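Long-range contacts in alpha-amylase inhibitor 0.19 (Triticum aestivum, PDB 1HSS), which inhibits alpha-amylases as a secreted, disulfide-rich homodimeric wheat-kernel protein of the cereal trypsin/alpha-amylase inhibitor family: residues V14-R25 against A56-M64; K89-R100 against Y113-Y121. All coordinates share one frame; numbering follows the deposited sequence.

Overall arrangement
Contact 1 packs 14-25, the loop and first turns of helix 20-27, on helix 53-67; contact 2 lays the C-terminal stretch 113-121 against helices 85-92 and 95-98. Their centres are about 12 Å apart, and each lies about 6 Å from the centre of the chain. They meet along helix 53-67: D62 OD1 lies 2.8 Å from Y121 OH, a probable hydrogen bond, and the rings of Y58 and Y121 meet edge-to-face. A second junction is apolar, L24 CD1 being 3.6 Å from T91 CG2. Disulfides C20-C41 and C42-C99 tie both contacts to helix 35-46. The second subunit packs on contact 2 but does not touch the segments of contact 1.

Contact 1 (V14-R25 against A56-M64); sequences VPALPACRPLLR and ALYSMLDSM
In the disulfide-linked helical bundle of this prolamin-clan inhibitor, the loop before helix 20-27 and the first turns of that helix close over helix 53-67, with A16 and M60 at the nearest backbone approach. A16 puts its CB 3.3 Å from A56 O and beside S59 OG. One residue on, L17 lays CD1 against A56 CB and L57 CD2, with L45 and I48 completing its surroundings.

M60 carries the middle of the interface. With CG anti to the backbone N (chi1 -179°), its chain runs out toward the first helix before bending at chi3: SD lies 3.7 Å from C20 CB, and CE touches L24 CD2. The two helical segments cross at -70° with axes 11.0 Å apart, a separation spanned by methionine side chains; C20 is joined by a disulfide to C41 of helix 35-46. The side chains of R21 and M64 run alongside each other, pointing opposite ways, with R21 CG 3.4 Å from M64 SD. Bends at chi2 and chi3 fold the arginine back to its own loop, where NH1 gives a lone pair of A16 O a hydrogen bond in the guanidinium plane, short in the model at 2.5 Å, while M60 O sits over one face. Water 1 bridges the segments, accepting from A16 N at 2.9 Å and donating to S63 OG. Over a face of the R25 guanidinium lies M64 CE, and R25 NH1 hydrogen-bonds to A79 O.

Contact 2 (K89-R100 against Y113-Y121); sequences KLTAASITAVCR and YVCKDVAAY
K89 has CG between its backbone N and carbonyl carbon (chi1 61°), and further bends at chi3 and chi4 curl the chain along the end of helix 116-119. CD thus comes 3.2 Å from A119 O and CE 3.4 Å from Y121 O, while NZ stands at the edge of the Y121 ring, near its plane, and makes a weak hydrogen bond to R85 O. V118 has CG1 anti to the backbone N (chi1 178°), which directs that methyl at helix 85-92, 3.8 Å from A92 CB. Beside it the small side chains of A93 and A119 meet CB to CB at 3.7 Å.

Between helices 85-92 and 95-98 the chain makes a type I beta turn from A92 to I95, and the chain leading into helix 116-119 docks there through its backbone: C115 N gives A93 O a nearly straight hydrogen bond of 2.8 Å (171°), in the carbonyl plane. V114 CA brings a CH...O contact to the same oxygen. C115, at the N-cap position of helix 116-119, is joined by a disulfide to C54, which ties the start of helix 116-119 to helix 53-67.

Farther along, A97 CB rests 3.8 Å from Y113 CB. The Y113 ring turns an edge to the R100 backbone, with CE1 3.7 Å from R100 C, where a Schellman motif ends helix 95-98. Both polar ends reach the second subunit: Y113 OH hydrogen-bonds to its S31 O, and R100 NH1 forms a salt bridge with its E35.

Contact 1 (V14-R25 against A56-M64)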
# COMPACT_ATOMS: atom_id res chain seq x y z
N VAL A 14 6.69 17.61 -14.08
CA VAL A 14 7.93 17.29 -13.38
C VAL A 14 8.49 18.60 -12.78
O VAL A 14 8.27 19.68 -13.33
CB VAL A 14 8.96 16.62 -14.34
CG1 VAL A 14 10.37 16.83 -13.85
CG2 VAL A 14 8.67 15.14 -14.43
N PRO A 15 9.03 18.55 -11.55
CA PRO A 15 9.13 17.40 -10.63
C PRO A 15 7.79 16.84 -10.23
O PRO A 15 6.82 17.57 -10.10
CB PRO A 15 9.88 17.96 -9.43
CG PRO A 15 9.62 19.40 -9.48
CD PRO A 15 9.59 19.76 -10.93
N ALA A 16 7.71 15.51 -10.20
CA ALA A 16 6.45 14.81 -10.14
C ALA A 16 5.84 14.93 -8.74
O ALA A 16 6.57 15.02 -7.76
CB ALA A 16 6.65 13.33 -10.53
N LEU A 17 4.53 15.13 -8.68
CA LEU A 17 3.78 15.03 -7.42
C LEU A 17 4.43 15.72 -6.21
O LEU A 17 4.65 15.10 -5.17
CB LEU A 17 3.52 13.57 -7.07
CG LEU A 17 2.96 12.75 -8.22
CD1 LEU A 17 2.93 11.31 -7.84
CD2 LEU A 17 1.60 13.24 -8.60
N PRO A 18 4.62 17.05 -6.29
CA PRO A 18 5.18 17.84 -5.19
C PRO A 18 4.45 17.62 -3.86
O PRO A 18 5.08 17.52 -2.81
CB PRO A 18 5.03 19.27 -5.67
CG PRO A 18 4.97 19.17 -7.13
CD PRO A 18 4.24 17.91 -7.42
N ALA A 19 3.13 17.49 -3.93
CA ALA A 19 2.29 17.37 -2.74
C ALA A 19 2.40 16.00 -2.10
O ALA A 19 2.04 15.82 -0.95
CB ALA A 19 0.87 17.64 -3.11
N CYS A 20 2.88 15.02 -2.85
CA CYS A 20 2.95 13.67 -2.33
C CYS A 20 4.25 13.40 -1.62
O CYS A 20 4.37 12.43 -0.89
CB CYS A 20 2.74 12.63 -3.45
SG CYS A 20 1.08 12.72 -4.19
N ARG A 21 5.23 14.27 -1.83
CA ARG A 21 6.54 14.06 -1.27
C ARG A 21 6.52 14.21 0.25
O ARG A 21 7.05 13.37 0.99
CB ARG A 21 7.54 15.02 -1.94
CG ARG A 21 7.91 14.52 -3.33
CD ARG A 21 7.93 15.53 -4.45
NE ARG A 21 9.30 15.76 -4.92
CZ ARG A 21 9.80 15.40 -6.10
NH1 ARG A 21 9.04 15.18 -7.15
NH2 ARG A 21 11.11 15.48 -6.27
N PRO A 22 5.79 15.22 0.76
CA PRO A 22 5.63 15.31 2.21
C PRO A 22 4.78 14.19 2.81
O PRO A 22 5.00 13.76 3.92
CB PRO A 22 5.00 16.69 2.40
CG PRO A 22 4.44 17.05 1.07
CD PRO A 22 5.42 16.48 0.11
N LEU A 23 3.78 13.72 2.06
CA LEU A 23 2.99 12.58 2.48
C LEU A 23 3.87 11.34 2.69
O LEU A 23 3.78 10.70 3.73
CB LEU A 23 1.95 12.27 1.42
CG LEU A 23 1.16 11.00 1.73
CD1 LEU A 23 0.34 11.23 2.98
CD2 LEU A 23 0.24 10.63 0.57
N LEU A 24 4.68 11.01 1.69
CA LEU A 24 5.58 9.85 1.74
C LEU A 24 6.59 9.90 2.92
O LEU A 24 6.85 8.89 3.56
CB LEU A 24 6.32 9.72 0.40
CG LEU A 24 7.40 8.63 0.31
CD1 LEU A 24 6.83 7.25 0.71
CD2 LEU A 24 7.95 8.60 -1.09
N ARG A 25 7.10 11.09 3.23
CA ARG A 25 8.00 11.27 4.36
C ARG A 25 7.37 11.10 5.74
O ARG A 25 8.04 10.64 6.66
CB ARG A 25 8.68 12.63 4.28
CG ARG A 25 9.80 12.65 3.28
CD ARG A 25 10.80 13.70 3.65
NE ARG A 25 10.62 14.87 2.82
CZ ARG A 25 11.37 15.13 1.76
NH1 ARG A 25 12.50 14.45 1.54
NH2 ARG A 25 11.01 16.13 0.94
N ALA A 56 4.18 8.55 -12.64
CA ALA A 56 4.35 9.74 -11.81
C ALA A 56 4.99 9.45 -10.45
O ALA A 56 5.89 10.16 -10.03
CB ALA A 56 3.05 10.43 -11.62
N LEU A 57 4.56 8.37 -9.80
CA LEU A 57 5.10 7.96 -8.50
C LEU A 57 6.55 7.48 -8.59
O LEU A 57 7.36 7.81 -7.74
CB LEU A 57 4.21 6.86 -7.88
CG LEU A 57 2.95 7.37 -7.17
CD1 LEU A 57 1.98 6.24 -6.96
CD2 LEU A 57 3.31 8.02 -5.86
N TYR A 58 6.87 6.68 -9.60
CA TYR A 58 8.25 6.23 -9.85
C TYR A 58 9.20 7.43 -10.02
O TYR A 58 10.25 7.50 -9.37
CB TYR A 58 8.26 5.36 -11.10
CG TYR A 58 9.49 4.52 -11.23
CD1 TYR A 58 10.65 5.05 -11.77
CD2 TYR A 58 9.50 3.22 -10.80
CE1 TYR A 58 11.80 4.29 -11.89
CE2 TYR A 58 10.65 2.44 -10.90
CZ TYR A 58 11.80 2.98 -11.45
OH TYR A 58 12.96 2.22 -11.57
N SER A 59 8.80 8.37 -10.87
CA SER A 59 9.53 9.62 -11.11
C SER A 59 9.76 10.41 -9.84
O SER A 59 10.84 10.93 -9.62
CB SER A 59 8.75 10.48 -12.12
OG SER A 59 9.33 11.76 -12.31
N MET A 60 8.71 10.56 -9.03
CA MET A 60 8.81 11.24 -7.73
C MET A 60 9.84 10.60 -6.78
O MET A 60 10.71 11.29 -6.27
CB MET A 60 7.44 11.25 -7.04
CG MET A 60 7.42 11.95 -5.69
SD MET A 60 6.02 11.47 -4.64
CE MET A 60 6.49 9.90 -4.26
N LEU A 61 9.73 9.28 -6.58
CA LEU A 61 10.63 8.51 -5.72
C LEU A 61 12.08 8.58 -6.19
O LEU A 61 12.99 8.67 -5.38
CB LEU A 61 10.18 7.05 -5.70
CG LEU A 61 11.01 6.16 -4.79
CD1 LEU A 61 10.87 6.68 -3.37
CD2 LEU A 61 10.55 4.72 -4.91
N ASP A 62 12.27 8.42 -7.50
CA ASP A 62 13.58 8.53 -8.11
C ASP A 62 14.20 9.93 -7.88
O ASP A 62 15.32 10.04 -7.38
CB ASP A 62 13.46 8.22 -9.61
CG ASP A 62 14.80 8.17 -10.32
OD1 ASP A 62 15.55 7.17 -10.15
OD2 ASP A 62 15.12 9.13 -11.06
N SER A 63 13.44 10.98 -8.12
CA SER A 63 13.89 12.34 -7.79
C SER A 63 14.27 12.53 -6.32
O SER A 63 15.26 13.19 -6.02
CB SER A 63 12.82 13.37 -8.15
OG SER A 63 12.37 13.20 -9.47
N MET A 64 13.45 12.01 -5.41
CA MET A 64 13.74 12.13 -3.99
C MET A 64 15.05 11.46 -3.60
O MET A 64 15.86 12.03 -2.88
CB MET A 64 12.57 11.56 -3.19
CG MET A 64 11.34 12.40 -3.36
SD MET A 64 9.94 11.95 -2.38
CE MET A 64 10.41 12.54 -0.82
O HOH W 1 10.13 14.09 -10.72

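Contact 2 (K89-R100 against Y113-Y121)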
# COMPACT_ATOMS: atom_id res chain seq x y z
N LYS A 89 9.81 2.28 -0.30
CA LYS A 89 9.34 2.00 -1.65
C LYS A 89 8.04 1.22 -1.64
O LYS A 89 7.23 1.37 -2.55
CB LYS A 89 10.40 1.28 -2.50
CG LYS A 89 10.83 -0.04 -1.95
CD LYS A 89 11.87 -0.70 -2.84
CE LYS A 89 13.27 -0.29 -2.44
NZ LYS A 89 13.39 1.20 -2.34
N LEU A 90 7.77 0.51 -0.54
CA LEU A 90 6.47 -0.10 -0.31
C LEU A 90 5.39 0.94 -0.06
O LEU A 90 4.26 0.77 -0.50
CB LEU A 90 6.55 -1.02 0.88
CG LEU A 90 6.00 -2.43 0.67
CD1 LEU A 90 6.67 -3.08 -0.53
CD2 LEU A 90 6.27 -3.24 1.93
N THR A 91 5.73 2.01 0.66
CA THR A 91 4.79 3.12 0.92
C THR A 91 4.47 3.94 -0.35
O THR A 91 3.30 4.11 -0.74
CB THR A 91 5.36 4.07 2.02
OG1 THR A 91 5.66 3.30 3.19
CG2 THR A 91 4.39 5.17 2.38
N ALA A 92 5.51 4.28 -1.10
CA ALA A 92 5.32 4.95 -2.36
C ALA A 92 4.44 4.13 -3.34
O ALA A 92 3.55 4.69 -4.00
CB ALA A 92 6.69 5.27 -2.97
N ALA A 93 4.61 2.81 -3.36
CA ALA A 93 3.86 1.90 -4.24
C ALA A 93 2.35 1.86 -3.95
O ALA A 93 1.57 1.38 -4.78
CB ALA A 93 4.44 0.48 -4.14
N SER A 94 1.93 2.31 -2.77
CA SER A 94 0.52 2.16 -2.39
C SER A 94 -0.16 3.48 -2.03
O SER A 94 -1.29 3.50 -1.54
CB SER A 94 0.42 1.20 -1.21
OG SER A 94 1.25 1.66 -0.16
N ILE A 95 0.48 4.59 -2.40
CA ILE A 95 -0.09 5.93 -2.16
C ILE A 95 -1.39 6.14 -2.95
O ILE A 95 -2.38 6.68 -2.46
CB ILE A 95 0.92 7.04 -2.53
CG1 ILE A 95 2.03 7.09 -1.48
CG2 ILE A 95 0.21 8.39 -2.66
CD1 ILE A 95 3.10 8.13 -1.78
N THR A 96 -1.42 5.45 -4.08
CA THR A 96 -2.52 5.38 -5.02
C THR A 96 -3.71 4.52 -4.44
O THR A 96 -4.88 4.97 -4.42
CB THR A 96 -1.87 4.86 -6.37
OG1 THR A 96 -2.56 5.37 -7.50
CG2 THR A 96 -1.75 3.39 -6.41
N ALA A 97 -3.37 3.49 -3.67
CA ALA A 97 -4.36 2.77 -2.87
C ALA A 97 -4.94 3.61 -1.71
O ALA A 97 -6.15 3.61 -1.48
CB ALA A 97 -3.75 1.48 -2.33
N VAL A 98 -4.09 4.32 -0.97
CA VAL A 98 -4.62 5.12 0.11
C VAL A 98 -5.49 6.27 -0.41
O VAL A 98 -6.54 6.55 0.17
CB VAL A 98 -3.52 5.63 1.08
CG1 VAL A 98 -2.35 4.64 1.11
CG2 VAL A 98 -3.08 7.03 0.73
N CYS A 99 -5.20 6.73 -1.62
CA CYS A 99 -6.06 7.68 -2.33
C CYS A 99 -7.30 7.05 -3.01
O CYS A 99 -8.16 7.77 -3.51
CB CYS A 99 -5.27 8.46 -3.40
SG CYS A 99 -4.02 9.67 -2.84
N ARG A 100 -7.42 5.72 -2.98
CA ARG A 100 -8.47 4.99 -3.69
C ARG A 100 -8.53 5.34 -5.19
O ARG A 100 -9.60 5.44 -5.79
CB ARG A 100 -9.86 5.21 -3.05
CG ARG A 100 -9.85 5.70 -1.62
CD ARG A 100 -10.06 4.61 -0.61
NE ARG A 100 -10.72 5.14 0.58
CZ ARG A 100 -12.01 5.43 0.63
NH1 ARG A 100 -12.82 5.12 -0.39
NH2 ARG A 100 -12.52 5.97 1.72
N TYR A 113 -4.73 -1.18 -7.46
CA TYR A 113 -4.62 0.06 -6.65
C TYR A 113 -3.19 0.34 -6.20
O TYR A 113 -2.94 1.23 -5.41
CB TYR A 113 -5.49 -0.03 -5.40
CG TYR A 113 -6.94 0.23 -5.67
CD1 TYR A 113 -7.42 1.52 -5.81
CD2 TYR A 113 -7.84 -0.83 -5.82
CE1 TYR A 113 -8.74 1.76 -6.10
CE2 TYR A 113 -9.15 -0.59 -6.11
CZ TYR A 113 -9.60 0.70 -6.25
OH TYR A 113 -10.91 0.94 -6.52
N VAL A 114 -2.25 -0.38 -6.79
CA VAL A 114 -0.95 -0.58 -6.20
C VAL A 114 0.06 -0.66 -7.37
O VAL A 114 -0.30 -1.09 -8.47
CB VAL A 114 -1.03 -1.88 -5.33
CG1 VAL A 114 -0.05 -2.90 -5.76
CG2 VAL A 114 -0.93 -1.53 -3.87
N CYS A 115 1.22 -0.03 -7.20
CA CYS A 115 2.24 0.08 -8.25
C CYS A 115 3.44 -0.84 -8.04
O CYS A 115 4.45 -0.40 -7.49
CB CYS A 115 2.74 1.52 -8.35
SG CYS A 115 1.46 2.71 -8.81
N LYS A 116 3.44 -2.00 -8.69
CA LYS A 116 4.52 -2.99 -8.49
C LYS A 116 5.89 -2.56 -9.02
O LYS A 116 6.93 -2.93 -8.45
CB LYS A 116 4.14 -4.35 -9.07
CG LYS A 116 4.04 -4.38 -10.58
CD LYS A 116 3.59 -5.76 -11.04
CE LYS A 116 3.27 -5.78 -12.53
NZ LYS A 116 4.50 -5.87 -13.37
N ASP A 117 5.90 -1.73 -10.05
CA ASP A 117 7.13 -1.16 -10.58
C ASP A 117 7.84 -0.23 -9.58
O ASP A 117 9.05 -0.36 -9.36
CB ASP A 117 6.85 -0.43 -11.91
CG ASP A 117 5.71 0.63 -11.81
OD1 ASP A 117 4.63 0.34 -11.24
OD2 ASP A 117 5.87 1.72 -12.40
N VAL A 118 7.05 0.53 -8.83
CA VAL A 118 7.57 1.40 -7.77
C VAL A 118 8.04 0.61 -6.54
O VAL A 118 9.00 0.99 -5.89
CB VAL A 118 6.49 2.43 -7.35
CG1 VAL A 118 6.99 3.30 -6.20
CG2 VAL A 118 6.09 3.28 -8.53
N ALA A 119 7.34 -0.48 -6.21
CA ALA A 119 7.76 -1.36 -5.11
C ALA A 119 9.10 -2.08 -5.38
O ALA A 119 9.80 -2.49 -4.46
CB ALA A 119 6.66 -2.39 -4.83
N ALA A 120 9.46 -2.19 -6.65
CA ALA A 120 10.69 -2.85 -7.04
C ALA A 120 11.83 -1.89 -7.41
O ALA A 120 12.85 -2.31 -7.92
CB ALA A 120 10.40 -3.77 -8.19
N TYR A 121 11.62 -0.60 -7.22
CA TYR A 121 12.66 0.41 -7.43
C TYR A 121 14.02 0.01 -6.80
O TYR A 121 14.06 -0.58 -5.72
CB TYR A 121 12.14 1.75 -6.85
CG TYR A 121 13.05 2.94 -7.02
CD1 TYR A 121 14.05 3.20 -6.09
CD2 TYR A 121 12.95 3.76 -8.13
CE1 TYR A 121 14.92 4.23 -6.26
CE2 TYR A 121 13.81 4.80 -8.32
CZ TYR A 121 14.80 5.03 -7.38
OH TYR A 121 15.72 6.04 -7.54